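Local coordinates for binding domain (Hc) of Paraclostridial Mosquitocidal Protein 1 (Paraclostridium bifermentans, PDB 6HOX), which forms the receptor-binding part of a botulinum-like neurotoxin that targets Anopheles mosquitoes, directing it to host nerve cells, at residues Thr90-Arg96 with Trp166-Thr172; Asn393-Ser397 with Tyr418-Tyr422. The contacts are given in a common frame with arbitrary orientation. Residues are numbered along the deposited sequence.

Contact 1. Residues Thr90-Arg96 with Trp166-Thr172; sequences TISFWIR and WRHITIT
The indole of Trp-94 (chi1 -78°, m) lies across His-168, whose CB sits 3.6 Å from the centroid of the six-membered ring and almost on its normal, a CH-pi contact; the imidazole (chi1 t) turns its edge to the five-membered ring, centroids 4.7 Å apart, planes at 65°. Strands 90-96 and 167-172 run antiparallel at 174°, axes 4.7 Å apart. Ile-91/Ile-171, Phe-93/Ile-169 and Ile-95/Arg-167 are hydrogen-bonded pairs, each with both N-to-O bonds, at 2.7-2.9 Å; Thr-90/Thr-172, Ser-92/Thr-170 and Trp-94/His-168 are non-hydrogen-bonded pairs, CA atoms 4.3-4.5 Å apart. Strands 218-227 and 178-183 flank them, so these are inner strands of the lectin-like (concanavalin-type) jelly roll of the N-terminal receptor-binding subdomain. The isoleucines and Phe-93 (chi1 p) line a mainly apolar face, where beta-branched residues suit extended backbone; Ile-169 CB lies 3.8 Å from the Phe-93 ring centroid, over its face, a CH-pi contact. Arg-167, also on this face, has its guanidinium hydrogen-bonded to the carbonyls of Phe-156, Ile-157 and Tyr-160. On the opposite face, partly covered by helix 233-241, a water joins Ser-92 OG (2.8 Å) to His-168 NE2 (3.0 Å). At the strand end, Arg-96 CB lies 3.8 Å from the centroid of the Trp-166 six-membered ring, while Arg-96 NE bonds to Asn-164 O and Trp-166 NE1 to Glu-255.

Contact 2. Residues Asn393-Ser397 with Tyr418-Tyr422; sequences NGLLS and YLDNY
Tyr-418, in the last turn of helix 416-420, points its CA-to-CB bond toward strand 394-397; with chi1 m, its ring edge reaches Ser-397, Tyr-418 CE2 lying 3.6 Å from Ser-397 OG. A small serine leaves room for that ring, whose OH bonds to Lys-432 NZ. Leu-419 (chi1 t, chi2 p) is the central residue of the contact: its CA is 5.1 Å from that of Gly-394, its CD2 comes 3.8 Å from Gly-394 N, and its CD1 meets Leu-395 CD2 at 4.0 Å. Gly-394 is fully extended (phi -180°, psi -177°), a conformation easy for glycine. At Asn-421 the chain leaves helical angles, and the turn brings Tyr-422 (chi1 t) back, so that Leu-395 CD1 (chi1 m, chi2 t) packs 3.5 Å from Tyr-422 CD1. Leu-395 thus packs against the Tyr-422 ring and the backbone and CB of Tyr-418, in a van der Waals contact, largely between apolar groups, burying 303 Å². Tyr-422 OH bonds to Gln-376. In the C-terminal beta-trefoil subdomain, strand 394-398 pairs with strands 384-388 and 409-415; strand 409-415 runs straight into helix 416-420, whose last turn packs against strand 394-398.

Overall arrangement
The two contacts belong to the two halves of the receptor-binding domain: contact 1 to the lectin-like N-terminal subdomain, contact 2 to the C-terminal trefoil. They follow one another along the chain, on opposite sides of its centre, with their own centres 35 Å apart and nearest atoms about 18 Å apart, so they do not touch. Contact 1 joins two strands within a sheet by backbone hydrogen bonds; contact 2 packs a short helix and the turn after it on a strand through side chains. The Trp-166 end of contact 1 faces the trefoil: Trp-166 O bonds to Tyr-381 OH, which lies just before strand 384-388, the neighbour of contact 2's strand.

Contact 1. Residues Thr90-Arg96 with Trp166-Thr172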
# COMPACT_ATOMS: atom_id res chain seq x y z
N THR A 90 -16.63 8.62 13.32
CA THR A 90 -15.50 7.94 12.75
C THR A 90 -15.10 8.65 11.45
O THR A 90 -15.95 9.08 10.66
CB THR A 90 -15.82 6.46 12.50
OG1 THR A 90 -16.13 5.91 13.78
CG2 THR A 90 -14.68 5.70 11.86
N ILE A 91 -13.78 8.81 11.29
CA ILE A 91 -13.15 9.23 10.07
C ILE A 91 -12.32 8.04 9.56
O ILE A 91 -11.53 7.48 10.31
CB ILE A 91 -12.29 10.49 10.31
CG1 ILE A 91 -13.16 11.71 10.61
CG2 ILE A 91 -11.36 10.74 9.13
CD1 ILE A 91 -12.38 12.96 11.00
N SER A 92 -12.51 7.68 8.29
CA SER A 92 -11.66 6.69 7.59
C SER A 92 -11.22 7.22 6.23
O SER A 92 -11.86 8.08 5.64
CB SER A 92 -12.33 5.33 7.49
OG SER A 92 -13.42 5.32 6.58
N PHE A 93 -10.07 6.73 5.75
CA PHE A 93 -9.56 7.13 4.45
C PHE A 93 -8.37 6.25 4.04
O PHE A 93 -7.57 5.73 4.88
CB PHE A 93 -9.13 8.60 4.44
CG PHE A 93 -8.10 9.00 5.47
CD1 PHE A 93 -8.48 9.36 6.75
CD2 PHE A 93 -6.76 9.05 5.14
CE1 PHE A 93 -7.54 9.72 7.70
CE2 PHE A 93 -5.82 9.45 6.08
CZ PHE A 93 -6.21 9.77 7.36
N TRP A 94 -8.26 6.10 2.71
CA TRP A 94 -7.07 5.57 2.08
C TRP A 94 -6.13 6.74 1.79
O TRP A 94 -6.58 7.76 1.26
CB TRP A 94 -7.43 4.83 0.79
CG TRP A 94 -7.98 3.46 1.02
CD1 TRP A 94 -9.29 3.07 0.96
CD2 TRP A 94 -7.23 2.28 1.35
NE1 TRP A 94 -9.39 1.73 1.20
CE2 TRP A 94 -8.14 1.22 1.43
CE3 TRP A 94 -5.86 2.02 1.54
CZ2 TRP A 94 -7.74 -0.08 1.75
CZ3 TRP A 94 -5.46 0.73 1.83
CH2 TRP A 94 -6.39 -0.30 1.92
N ILE A 95 -4.85 6.55 2.12
CA ILE A 95 -3.83 7.54 1.89
C ILE A 95 -2.60 6.86 1.28
O ILE A 95 -2.23 5.74 1.66
CB ILE A 95 -3.49 8.32 3.17
CG1 ILE A 95 -2.82 9.65 2.83
CG2 ILE A 95 -2.66 7.49 4.14
CD1 ILE A 95 -2.55 10.53 4.04
N ARG A 96 -1.98 7.55 0.33
CA ARG A 96 -0.69 7.17 -0.19
C ARG A 96 0.21 8.40 -0.12
O ARG A 96 -0.01 9.37 -0.85
CB ARG A 96 -0.83 6.63 -1.61
CG ARG A 96 0.41 5.93 -2.14
CD ARG A 96 0.22 5.43 -3.55
NE ARG A 96 1.42 4.84 -4.13
CZ ARG A 96 1.52 4.44 -5.40
NH1 ARG A 96 0.56 4.72 -6.26
NH2 ARG A 96 2.59 3.79 -5.81
N TRP A 166 -0.15 2.29 -0.20
CA TRP A 166 -1.54 2.60 0.23
C TRP A 166 -1.80 2.09 1.65
O TRP A 166 -1.66 0.89 1.91
CB TRP A 166 -2.56 1.99 -0.74
CG TRP A 166 -2.76 2.80 -1.99
CD1 TRP A 166 -2.30 2.54 -3.24
CD2 TRP A 166 -3.53 4.01 -2.09
NE1 TRP A 166 -2.72 3.50 -4.12
CE2 TRP A 166 -3.49 4.42 -3.44
CE3 TRP A 166 -4.26 4.78 -1.18
CZ2 TRP A 166 -4.13 5.57 -3.89
CZ3 TRP A 166 -4.90 5.92 -1.63
CH2 TRP A 166 -4.83 6.31 -2.97
N ARG A 167 -2.19 3.00 2.54
CA ARG A 167 -2.54 2.70 3.93
C ARG A 167 -3.98 3.13 4.20
O ARG A 167 -4.41 4.20 3.75
CB ARG A 167 -1.66 3.48 4.91
CG ARG A 167 -0.16 3.29 4.75
CD ARG A 167 0.30 1.85 4.91
NE ARG A 167 1.75 1.82 5.03
CZ ARG A 167 2.55 0.79 4.75
NH1 ARG A 167 2.06 -0.38 4.35
NH2 ARG A 167 3.85 0.96 4.88
N HIS A 168 -4.71 2.32 4.97
CA HIS A 168 -6.05 2.65 5.35
C HIS A 168 -6.02 3.13 6.78
O HIS A 168 -5.51 2.41 7.65
CB HIS A 168 -7.02 1.47 5.20
CG HIS A 168 -8.43 1.90 5.44
ND1 HIS A 168 -9.05 1.74 6.65
CD2 HIS A 168 -9.31 2.55 4.65
CE1 HIS A 168 -10.27 2.25 6.59
NE2 HIS A 168 -10.44 2.78 5.39
N ILE A 169 -6.54 4.33 7.01
CA ILE A 169 -6.52 4.96 8.33
C ILE A 169 -7.96 5.03 8.83
O ILE A 169 -8.85 5.43 8.06
CB ILE A 169 -5.90 6.36 8.29
CG1 ILE A 169 -4.56 6.36 7.55
CG2 ILE A 169 -5.77 6.94 9.69
CD1 ILE A 169 -3.52 5.46 8.18
N THR A 170 -8.16 4.66 10.10
CA THR A 170 -9.43 4.83 10.77
C THR A 170 -9.18 5.53 12.11
O THR A 170 -8.29 5.15 12.85
CB THR A 170 -10.18 3.50 10.98
OG1 THR A 170 -10.26 2.73 9.78
CG2 THR A 170 -11.59 3.71 11.50
N ILE A 171 -10.01 6.54 12.40
CA ILE A 171 -9.99 7.29 13.67
C ILE A 171 -11.43 7.27 14.21
O ILE A 171 -12.34 7.74 13.54
CB ILE A 171 -9.47 8.73 13.44
CG1 ILE A 171 -8.05 8.76 12.88
CG2 ILE A 171 -9.57 9.59 14.69
CD1 ILE A 171 -7.75 10.05 12.17
N THR A 172 -11.62 6.70 15.40
CA THR A 172 -12.93 6.64 16.02
C THR A 172 -12.91 7.58 17.23
O THR A 172 -11.92 7.63 17.99
CB THR A 172 -13.32 5.19 16.35
OG1 THR A 172 -12.47 4.69 17.39
CG2 THR A 172 -13.22 4.26 15.16
O HOH W 1 -12.40 4.63 4.03

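Contact 2. Residues Asn393-Ser397 with Tyr418-Tyr422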
# COMPACT_ATOMS: atom_id res chain seq x y z
N ASN A 393 6.22 -30.33 -8.46
CA ASN A 393 5.19 -29.44 -7.91
C ASN A 393 5.77 -28.74 -6.69
O ASN A 393 6.47 -29.36 -5.92
CB ASN A 393 3.94 -30.19 -7.48
CG ASN A 393 3.20 -30.79 -8.65
OD1 ASN A 393 3.10 -30.19 -9.71
ND2 ASN A 393 2.67 -31.98 -8.45
N GLY A 394 5.47 -27.45 -6.54
CA GLY A 394 5.92 -26.70 -5.35
C GLY A 394 5.47 -25.25 -5.37
O GLY A 394 4.75 -24.82 -6.25
N LEU A 395 5.89 -24.51 -4.34
CA LEU A 395 5.76 -23.06 -4.30
C LEU A 395 7.11 -22.47 -4.67
O LEU A 395 8.17 -22.98 -4.25
CB LEU A 395 5.34 -22.59 -2.90
CG LEU A 395 3.96 -23.03 -2.43
CD1 LEU A 395 3.68 -22.56 -1.00
CD2 LEU A 395 2.88 -22.52 -3.36
N LEU A 396 7.06 -21.42 -5.48
CA LEU A 396 8.26 -20.72 -5.87
C LEU A 396 8.87 -20.07 -4.63
O LEU A 396 8.19 -19.35 -3.87
CB LEU A 396 7.92 -19.68 -6.94
CG LEU A 396 9.12 -18.90 -7.45
CD1 LEU A 396 10.00 -19.79 -8.33
CD2 LEU A 396 8.67 -17.67 -8.20
N SER A 397 10.15 -20.36 -4.42
CA SER A 397 10.91 -19.82 -3.32
C SER A 397 12.35 -19.54 -3.78
O SER A 397 12.68 -19.68 -4.96
CB SER A 397 10.86 -20.73 -2.14
OG SER A 397 11.26 -20.04 -0.97
N TYR A 418 7.47 -26.79 0.99
CA TYR A 418 6.69 -25.59 1.37
C TYR A 418 5.24 -25.75 0.89
O TYR A 418 4.31 -25.34 1.58
CB TYR A 418 7.30 -24.31 0.82
CG TYR A 418 8.65 -23.98 1.38
CD1 TYR A 418 9.14 -24.63 2.51
CD2 TYR A 418 9.46 -23.02 0.79
CE1 TYR A 418 10.39 -24.35 3.02
CE2 TYR A 418 10.73 -22.74 1.29
CZ TYR A 418 11.18 -23.40 2.41
OH TYR A 418 12.41 -23.16 2.94
N LEU A 419 5.07 -26.33 -0.29
CA LEU A 419 3.72 -26.54 -0.80
C LEU A 419 2.94 -27.45 0.16
O LEU A 419 1.89 -27.07 0.64
CB LEU A 419 3.77 -27.14 -2.20
CG LEU A 419 2.42 -27.49 -2.81
CD1 LEU A 419 1.57 -26.23 -3.01
CD2 LEU A 419 2.61 -28.20 -4.14
N ASP A 420 3.48 -28.65 0.43
CA ASP A 420 2.74 -29.67 1.17
C ASP A 420 2.54 -29.26 2.64
O ASP A 420 1.56 -29.66 3.25
CB ASP A 420 3.43 -31.04 1.13
CG ASP A 420 3.54 -31.64 -0.26
OD1 ASP A 420 2.79 -31.21 -1.17
OD2 ASP A 420 4.42 -32.52 -0.44
N ASN A 421 3.45 -28.44 3.19
CA ASN A 421 3.39 -28.06 4.62
C ASN A 421 3.09 -26.56 4.79
O ASN A 421 3.40 -25.96 5.82
CB ASN A 421 4.69 -28.47 5.30
CG ASN A 421 4.91 -29.97 5.24
OD1 ASN A 421 5.68 -30.45 4.40
ND2 ASN A 421 4.18 -30.70 6.07
N TYR A 422 2.46 -25.94 3.79
CA TYR A 422 2.32 -24.48 3.80
C TYR A 422 1.75 -23.98 5.13
O TYR A 422 2.28 -23.04 5.72
CB TYR A 422 1.43 -23.98 2.67
CG TYR A 422 1.37 -22.47 2.64
CD1 TYR A 422 2.47 -21.74 2.22
CD2 TYR A 422 0.26 -21.78 3.10
CE1 TYR A 422 2.45 -20.35 2.19
CE2 TYR A 422 0.23 -20.40 3.09
CZ TYR A 422 1.32 -19.68 2.64
OH TYR A 422 1.31 -18.32 2.61